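Side-chain contacts in Dot/Icm T4SS effector (Legionella pneumophila, PDB 6VVE), which acts as an effector kinase that is activated by inositol hexakisphosphate from the host cell and holds ADP with manganese in its nucleotide pocket: residues 17-22 against 26-31; 177-182 against 191-196. One frame throughout, in Å; residues are numbered along the deposited sequence.

Contact 1. Residues 17-22 against 26-31; sequences HYLSEP and FKIYRY. With IHP (inositol hexakisphosphate), chain B.
Tyr-18 works at both ends: CD2 of its ring packs against CG2 of Ile-28 on the facing strand, while its hydroxyl reaches the activating inositol hexakisphosphate. Ile-28 CG2 lies 4.1 Å from Tyr-18 CD2, and the two side chains cross at about a right angle. At the far end Tyr-18 OH donates to O45 of the ligand at 2.6 Å, with the phosphate oxygen near the plane of the phenol ring. The same phosphate takes a second bond from the preceding residue, His-17, whose ND1 lies 2.7 Å from O25 and meets it with an N-H...O angle of 166°. From the strand, Arg-30 sends NH1 to the adjacent phosphate, 2.9 Å from O36. A bend at chi3 (36°) turns the guanidinium so that its edge meets O36, which lies near its plane. The loop thus holds one phosphate and the strand its neighbour, and Lys-87, Lys-91 and Lys-136 bring further positive charge to the pocket. Away from the ligand, Leu-19 CD1 touches Phe-26 CB at 3.8 Å, and the same methyl lies 4.2 Å from Ile-28 CG1. At the exposed end Lys-27 folds at chi2 so that NZ forms a salt bridge with Glu-21 OE1, weak as a hydrogen bond at 3.2 Å. Strand 26-30 is paired between strands 12-13 and 34-41, the loop carrying Tyr-18 and Leu-19 runs beside it, and Ile-113 of helix 102-121 packs on both Leu-19 and Phe-26.

Contact 2. Residues 177-182 against 191-196; sequences YWHPDL and PQNLIA. With ADP (adenosine-5'-diphosphate), chain C.
The imidazole of His-179, which has CE1 4.3 Å from Asn-193 ND2, carries Leu-182 CB over one face, 3.6 Å above the plane and offset toward the rim, and receives Asp-181 N at its edge. The latter bond, from Asp-181 N to His-179 ND1, measures 3.0 Å and is nearly straight at 167°; NE2 is bonded to the carbonyl of Ile-204, so the rotation of the ring is fixed through both nitrogens. His-Pro-Asp at 179-181 probably corresponds to the HRD motif of the protein-kinase catalytic loop, and Asn-193 probably stands for the asparagine that follows it, here after a longer insertion. The amide of Asn-193 joins the two parts of this loop: ND2 donates to Asp-181 O, modelled at a very short 2.5 Å whose exact length is doubtful, and it also makes a weak bond to Asp-205. Its OD1 lies 2.9 Å from the beta-phosphate oxygen O1B of ADP. The carboxylate of Asp-181 stands across this amide, their planes 88° apart; its chi1 is extended (-178°), a torsion that turns it to the nucleotide side, about 7 Å from the bound manganese. Ser-190 OG is hydrogen-bonded to OD1 and limits the rotation of the carboxylate. Next to these polar groups Leu-182 and Leu-194 meet at about a right angle, both against Phe-165 of helix 159-174. Leu-182 CD1 lies 3.8 Å from both CG and CD2 of Leu-194.

In the fold
Contact 1 closes before contact 2 opens along the chain, and the two mark different functional sites: their centres are 27 Å apart and their nearest atoms about 11 Å. Residues 26-31 belong to the four-stranded antiparallel sheet near the N-terminus, well away from the centre of the chain, whereas contact 2 lies close to that centre, beyond the five-stranded sheet. They share no sheet, but helix 102-121 runs alongside segments of both, with Ile-113 on contact 1 and Phe-118 meeting the ring of Tyr-177. Whether it relays activation cannot be read from the packing, though the separation is consistent with a kinase switched on by binding at a distance.

Contact 1. Residues 17-22 against 26-31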
loop_
_atom_site.group_PDB
_atom_site.type_symbol
_atom_site.label_atom_id
_atom_site.label_comp_id
_atom_site.label_asym_id
_atom_site.label_seq_id
_atom_site.Cartn_x
_atom_site.Cartn_y
_atom_site.Cartn_z
ATOM N N HIS A 17 22.027 6.700 7.813
ATOM C CA HIS A 17 21.845 6.624 6.373
ATOM C C HIS A 17 20.386 6.727 5.947
ATOM O O HIS A 17 20.105 6.622 4.745
ATOM C CB HIS A 17 22.427 5.313 5.839
ATOM C CG HIS A 17 23.901 5.181 6.028
ATOM N ND1 HIS A 17 24.574 3.996 5.824
ATOM C CD2 HIS A 17 24.835 6.085 6.407
ATOM C CE1 HIS A 17 25.861 4.179 6.061
ATOM N NE2 HIS A 17 26.045 5.437 6.416
ATOM N N TYR A 18 19.458 6.923 6.892
ATOM C CA TYR A 18 18.039 6.885 6.561
ATOM C C TYR A 18 17.212 7.895 7.352
ATOM O O TYR A 18 16.251 8.469 6.824
ATOM C CB TYR A 18 17.491 5.464 6.790
ATOM C CG TYR A 18 18.038 4.441 5.822
ATOM C CD1 TYR A 18 17.622 4.425 4.496
ATOM C CD2 TYR A 18 18.978 3.502 6.226
ATOM C CE1 TYR A 18 18.127 3.491 3.595
ATOM C CE2 TYR A 18 19.487 2.567 5.342
ATOM C CZ TYR A 18 19.051 2.564 4.025
ATOM O OH TYR A 18 19.567 1.645 3.133
ATOM N N LEU A 19 17.575 8.130 8.609
ATOM C CA LEU A 19 16.776 8.961 9.489
ATOM C C LEU A 19 17.649 10.026 10.133
ATOM O O LEU A 19 18.876 9.929 10.146
ATOM C CB LEU A 19 16.088 8.125 10.580
ATOM C CG LEU A 19 15.102 7.062 10.101
ATOM C CD1 LEU A 19 14.710 6.132 11.245
ATOM C CD2 LEU A 19 13.871 7.708 9.501
ATOM N N SER A 20 16.990 11.044 10.680
ATOM C CA SER A 20 17.696 12.093 11.404
ATOM C C SER A 20 18.402 11.512 12.624
ATOM O O SER A 20 17.925 10.563 13.257
ATOM C CB SER A 20 16.723 13.188 11.835
ATOM O OG SER A 20 15.611 12.627 12.512
ATOM N N GLU A 21 19.552 12.092 12.951
ATOM C CA GLU A 21 20.378 11.629 14.050
ATOM C C GLU A 21 20.620 12.763 15.038
ATOM O O GLU A 21 20.886 13.896 14.623
ATOM C CB GLU A 21 21.730 11.109 13.529
ATOM C CG GLU A 21 22.242 9.866 14.240
ATOM C CD GLU A 21 21.328 8.672 14.038
ATOM O OE1 GLU A 21 21.441 7.692 14.804
ATOM O OE2 GLU A 21 20.491 8.722 13.110
ATOM N N PRO A 22 20.529 12.501 16.352
ATOM C CA PRO A 22 20.099 11.243 16.984
ATOM C C PRO A 22 18.590 11.052 16.902
ATOM O O PRO A 22 17.868 12.001 16.594
ATOM C CB PRO A 22 20.556 11.401 18.440
ATOM C CG PRO A 22 21.567 12.515 18.422
ATOM C CD PRO A 22 21.087 13.439 17.341
ATOM N N PHE A 26 13.001 5.743 16.420
ATOM C CA PHE A 26 13.225 4.698 15.434
ATOM C C PHE A 26 14.709 4.552 15.130
ATOM O O PHE A 26 15.450 5.542 15.099
ATOM C CB PHE A 26 12.470 4.989 14.125
ATOM C CG PHE A 26 10.984 5.094 14.287
ATOM C CD1 PHE A 26 10.193 3.954 14.295
ATOM C CD2 PHE A 26 10.370 6.328 14.420
ATOM C CE1 PHE A 26 8.826 4.040 14.436
ATOM C CE2 PHE A 26 8.995 6.422 14.565
ATOM C CZ PHE A 26 8.223 5.277 14.569
ATOM N N LYS A 27 15.128 3.305 14.891
ATOM C CA LYS A 27 16.496 2.985 14.507
ATOM C C LYS A 27 16.452 1.940 13.403
ATOM O O LYS A 27 15.524 1.125 13.341
ATOM C CB LYS A 27 17.318 2.455 15.685
ATOM C CG LYS A 27 17.533 3.453 16.813
ATOM C CD LYS A 27 18.545 4.528 16.430
ATOM C CE LYS A 27 18.749 5.515 17.576
ATOM N NZ LYS A 27 19.704 6.604 17.227
ATOM N N ILE A 28 17.478 1.948 12.552
ATOM C CA ILE A 28 17.621 0.984 11.468
ATOM C C ILE A 28 18.839 0.118 11.761
ATOM O O ILE A 28 19.937 0.642 12.008
ATOM C CB ILE A 28 17.771 1.676 10.102
ATOM C CG1 ILE A 28 16.613 2.641 9.853
ATOM C CG2 ILE A 28 17.859 0.634 8.996
ATOM C CD1 ILE A 28 15.255 1.984 9.804
ATOM N N TYR A 29 18.647 -1.205 11.734
ATOM C CA TYR A 29 19.709 -2.151 12.033
ATOM C C TYR A 29 19.780 -3.217 10.950
ATOM O O TYR A 29 18.745 -3.690 10.463
ATOM C CB TYR A 29 19.498 -2.844 13.388
ATOM C CG TYR A 29 19.462 -1.918 14.577
ATOM C CD1 TYR A 29 20.638 -1.413 15.118
ATOM C CD2 TYR A 29 18.258 -1.562 15.172
ATOM C CE1 TYR A 29 20.614 -0.572 16.222
ATOM C CE2 TYR A 29 18.224 -0.727 16.270
ATOM C CZ TYR A 29 19.405 -0.233 16.790
ATOM O OH TYR A 29 19.366 0.607 17.877
ATOM N N ARG A 30 21.006 -3.599 10.592
ATOM C CA ARG A 30 21.260 -4.778 9.775
ATOM C C ARG A 30 21.655 -5.918 10.705
ATOM O O ARG A 30 22.661 -5.820 11.419
ATOM C CB ARG A 30 22.353 -4.515 8.741
ATOM C CG ARG A 30 22.479 -5.628 7.698
ATOM C CD ARG A 30 23.568 -5.334 6.652
ATOM N NE ARG A 30 24.726 -4.660 7.228
ATOM C CZ ARG A 30 25.142 -3.443 6.884
ATOM N NH1 ARG A 30 24.524 -2.754 5.941
ATOM N NH2 ARG A 30 26.203 -2.923 7.479
ATOM N N TYR A 31 20.866 -6.990 10.704
ATOM C CA TYR A 31 21.107 -8.134 11.574
ATOM C C TYR A 31 20.913 -9.416 10.780
ATOM O O TYR A 31 19.805 -9.703 10.322
ATOM C CB TYR A 31 20.172 -8.104 12.793
ATOM C CG TYR A 31 20.143 -9.398 13.581
ATOM C CD1 TYR A 31 21.216 -9.772 14.382
ATOM C CD2 TYR A 31 19.042 -10.242 13.526
ATOM C CE1 TYR A 31 21.192 -10.952 15.103
ATOM C CE2 TYR A 31 19.008 -11.421 14.244
ATOM C CZ TYR A 31 20.087 -11.771 15.032
ATOM O OH TYR A 31 20.057 -12.945 15.747
HETATM C C1 IHP B . 24.780 -2.896 0.615
HETATM C C2 IHP B . 26.303 -2.730 0.476
HETATM C C3 IHP B . 26.730 -1.278 0.701
HETATM C C4 IHP B . 26.251 -0.775 2.070
HETATM C C5 IHP B . 24.713 -0.840 2.143
HETATM C C6 IHP B . 24.194 -2.252 1.880
HETATM O O11 IHP B . 24.477 -4.277 0.671
HETATM P P1 IHP B . 23.754 -4.977 -0.616
HETATM O O21 IHP B . 22.642 -5.878 -0.138
HETATM O O31 IHP B . 23.210 -3.916 -1.543
HETATM O O41 IHP B . 24.786 -5.811 -1.372
HETATM O O12 IHP B . 26.658 -3.131 -0.825
HETATM P P2 IHP B . 27.868 -4.240 -1.011
HETATM O O22 IHP B . 28.261 -4.798 0.331
HETATM O O32 IHP B . 27.375 -5.353 -1.892
HETATM O O42 IHP B . 29.054 -3.562 -1.645
HETATM O O13 IHP B . 26.130 -0.493 -0.290
HETATM P P3 IHP B . 27.000 0.655 -1.078
HETATM O O23 IHP B . 28.480 0.474 -0.786
HETATM O O33 IHP B . 26.747 0.508 -2.574
HETATM O O43 IHP B . 26.560 2.035 -0.639
HETATM O O14 IHP B . 26.670 0.540 2.261
HETATM P P4 IHP B . 27.419 0.893 3.687
HETATM O O24 IHP B . 28.684 0.088 3.820
HETATM O O34 IHP B . 26.491 0.523 4.833
HETATM O O44 IHP B . 27.747 2.366 3.739
HETATM O O15 IHP B . 24.298 -0.445 3.415
HETATM P P5 IHP B . 23.485 0.968 3.580
HETATM O O25 IHP B . 23.834 1.591 4.917
HETATM O O35 IHP B . 23.859 1.922 2.478
HETATM O O45 IHP B . 22.000 0.683 3.516
HETATM O O16 IHP B . 22.791 -2.196 1.719
HETATM P P6 IHP B . 21.820 -2.860 2.873
HETATM O O26 IHP B . 20.800 -3.769 2.221
HETATM O O36 IHP B . 22.651 -3.654 3.850
HETATM O O46 IHP B . 21.118 -1.735 3.607
#

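Contact 2. Residues 177-182 against 191-196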
loop_
_atom_site.group_PDB
_atom_site.type_symbol
_atom_site.label_atom_id
_atom_site.label_comp_id
_atom_site.label_asym_id
_atom_site.label_seq_id
_atom_site.Cartn_x
_atom_site.Cartn_y
_atom_site.Cartn_z
ATOM N N TYR A 177 -5.710 5.275 5.218
ATOM C CA TYR A 177 -4.572 5.263 4.315
ATOM C C TYR A 177 -5.015 4.774 2.940
ATOM O O TYR A 177 -5.914 3.936 2.824
ATOM C CB TYR A 177 -3.459 4.353 4.832
ATOM C CG TYR A 177 -2.870 4.735 6.181
ATOM C CD1 TYR A 177 -1.928 5.738 6.286
ATOM C CD2 TYR A 177 -3.254 4.072 7.333
ATOM C CE1 TYR A 177 -1.379 6.087 7.510
ATOM C CE2 TYR A 177 -2.706 4.397 8.568
ATOM C CZ TYR A 177 -1.773 5.415 8.648
ATOM O OH TYR A 177 -1.226 5.751 9.869
ATOM N N TRP A 178 -4.371 5.282 1.888
ATOM C CA TRP A 178 -4.651 4.768 0.554
ATOM C C TRP A 178 -3.424 4.895 -0.345
ATOM O O TRP A 178 -2.498 5.679 -0.084
ATOM C CB TRP A 178 -5.871 5.466 -0.069
ATOM C CG TRP A 178 -5.764 6.952 -0.299
ATOM C CD1 TRP A 178 -5.373 7.574 -1.451
ATOM C CD2 TRP A 178 -6.114 7.997 0.617
ATOM N NE1 TRP A 178 -5.433 8.939 -1.300
ATOM C CE2 TRP A 178 -5.880 9.223 -0.038
ATOM C CE3 TRP A 178 -6.591 8.018 1.936
ATOM C CZ2 TRP A 178 -6.096 10.456 0.585
ATOM C CZ3 TRP A 178 -6.806 9.239 2.545
ATOM C CH2 TRP A 178 -6.563 10.439 1.872
ATOM N N HIS A 179 -3.436 4.098 -1.416
ATOM C CA HIS A 179 -2.328 4.085 -2.375
ATOM C C HIS A 179 -2.332 5.374 -3.187
ATOM O O HIS A 179 -3.394 5.789 -3.668
ATOM C CB HIS A 179 -2.478 2.868 -3.289
ATOM C CG HIS A 179 -1.225 2.486 -4.015
ATOM N ND1 HIS A 179 -0.530 3.365 -4.817
ATOM C CD2 HIS A 179 -0.554 1.312 -4.069
ATOM C CE1 HIS A 179 0.521 2.749 -5.325
ATOM N NE2 HIS A 179 0.532 1.504 -4.883
ATOM N N PRO A 180 -1.179 6.029 -3.371
ATOM C CA PRO A 180 -1.178 7.307 -4.114
ATOM C C PRO A 180 -1.363 7.159 -5.621
ATOM O O PRO A 180 -1.679 8.159 -6.290
ATOM C CB PRO A 180 0.203 7.907 -3.789
ATOM C CG PRO A 180 1.071 6.689 -3.492
ATOM C CD PRO A 180 0.151 5.685 -2.827
ATOM N N ASP A 181 -1.168 5.963 -6.185
ATOM C CA ASP A 181 -1.287 5.762 -7.629
ATOM C C ASP A 181 -1.690 4.307 -7.892
ATOM O O ASP A 181 -0.898 3.470 -8.343
ATOM C CB ASP A 181 0.015 6.113 -8.356
ATOM C CG ASP A 181 -0.099 5.955 -9.873
ATOM O OD1 ASP A 181 -1.246 5.918 -10.389
ATOM O OD2 ASP A 181 0.955 5.857 -10.549
ATOM N N LEU A 182 -2.953 3.989 -7.613
ATOM C CA LEU A 182 -3.489 2.668 -7.927
ATOM C C LEU A 182 -4.887 2.824 -8.509
ATOM O O LEU A 182 -5.192 2.259 -9.564
ATOM C CB LEU A 182 -3.509 1.774 -6.689
ATOM C CG LEU A 182 -4.027 0.354 -6.902
ATOM C CD1 LEU A 182 -3.251 -0.355 -8.008
ATOM C CD2 LEU A 182 -3.940 -0.446 -5.599
ATOM N N PRO A 191 -3.176 -0.426 -13.395
ATOM C CA PRO A 191 -2.914 -1.855 -13.148
ATOM C C PRO A 191 -1.442 -2.198 -13.074
ATOM O O PRO A 191 -1.092 -3.224 -12.478
ATOM C CB PRO A 191 -3.585 -2.558 -14.341
ATOM C CG PRO A 191 -4.524 -1.545 -14.926
ATOM C CD PRO A 191 -3.882 -0.201 -14.670
ATOM N N GLN A 192 -0.565 -1.376 -13.653
ATOM C CA GLN A 192 0.857 -1.685 -13.642
ATOM C C GLN A 192 1.429 -1.712 -12.231
ATOM O O GLN A 192 2.516 -2.258 -12.021
ATOM C CB GLN A 192 1.628 -0.671 -14.501
ATOM C CG GLN A 192 1.662 0.750 -13.954
ATOM C CD GLN A 192 0.470 1.586 -14.384
ATOM O OE1 GLN A 192 -0.591 1.059 -14.717
ATOM N NE2 GLN A 192 0.641 2.903 -14.379
ATOM N N ASN A 193 0.736 -1.121 -11.261
ATOM C CA ASN A 193 1.193 -1.118 -9.880
ATOM C C ASN A 193 0.656 -2.303 -9.080
ATOM O O ASN A 193 0.828 -2.336 -7.858
ATOM C CB ASN A 193 0.805 0.201 -9.203
ATOM C CG ASN A 193 1.595 1.382 -9.750
ATOM O OD1 ASN A 193 2.697 1.216 -10.285
ATOM N ND2 ASN A 193 1.036 2.571 -9.631
ATOM N N LEU A 194 0.005 -3.254 -9.737
ATOM C CA LEU A 194 -0.342 -4.536 -9.150
ATOM C C LEU A 194 0.569 -5.601 -9.751
ATOM O O LEU A 194 0.656 -5.727 -10.980
ATOM C CB LEU A 194 -1.801 -4.895 -9.417
ATOM C CG LEU A 194 -2.873 -4.013 -8.792
ATOM C CD1 LEU A 194 -4.258 -4.484 -9.235
ATOM C CD2 LEU A 194 -2.766 -4.012 -7.279
ATOM N N ILE A 195 1.251 -6.354 -8.893
ATOM C CA ILE A 195 2.171 -7.403 -9.317
ATOM C C ILE A 195 1.726 -8.714 -8.680
ATOM O O ILE A 195 1.524 -8.783 -7.461
ATOM C CB ILE A 195 3.623 -7.081 -8.927
ATOM C CG1 ILE A 195 3.995 -5.655 -9.324
ATOM C CG2 ILE A 195 4.573 -8.080 -9.582
ATOM C CD1 ILE A 195 3.939 -5.387 -10.812
ATOM N N ALA A 196 1.585 -9.750 -9.500
ATOM C CA ALA A 196 1.223 -11.079 -9.030
ATOM C C ALA A 196 2.482 -11.916 -8.858
ATOM O O ALA A 196 3.290 -12.028 -9.787
ATOM C CB ALA A 196 0.264 -11.764 -10.003
HETATM P PB ADP C . 5.401 3.674 -11.908
HETATM O O1B ADP C . 3.927 3.320 -11.856
HETATM O O2B ADP C . 6.077 3.243 -13.184
HETATM O O3B ADP C . 5.726 5.092 -11.472
HETATM P PA ADP C . 7.640 2.546 -10.571
HETATM O O1A ADP C . 7.858 2.349 -9.094
HETATM O O2A ADP C . 8.362 3.654 -11.289
HETATM O O3A ADP C . 6.053 2.743 -10.758
HETATM O "O5'" ADP C . 8.000 1.155 -11.277
HETATM C "C5'" ADP C . 8.254 1.063 -12.669
HETATM C "C4'" ADP C . 8.534 -0.371 -13.034
HETATM O "O4'" ADP C . 9.690 -0.883 -12.341
HETATM C "C3'" ADP C . 7.363 -1.327 -12.700
HETATM O "O3'" ADP C . 6.424 -1.447 -13.734
HETATM C "C2'" ADP C . 8.090 -2.659 -12.414
HETATM O "O2'" ADP C . 8.172 -3.434 -13.595
HETATM C "C1'" ADP C . 9.495 -2.245 -11.940
HETATM N N9 ADP C . 9.529 -2.379 -10.469
HETATM C C8 ADP C . 9.205 -1.403 -9.593
HETATM N N7 ADP C . 9.327 -1.848 -8.315
HETATM C C5 ADP C . 9.735 -3.126 -8.377
HETATM C C6 ADP C . 10.057 -4.180 -7.396
HETATM N N6 ADP C . 9.967 -3.925 -6.078
HETATM N N1 ADP C . 10.450 -5.393 -7.863
HETATM C C2 ADP C . 10.545 -5.650 -9.189
HETATM N N3 ADP C . 10.265 -4.729 -10.129
HETATM C C4 ADP C . 9.867 -3.475 -9.795
#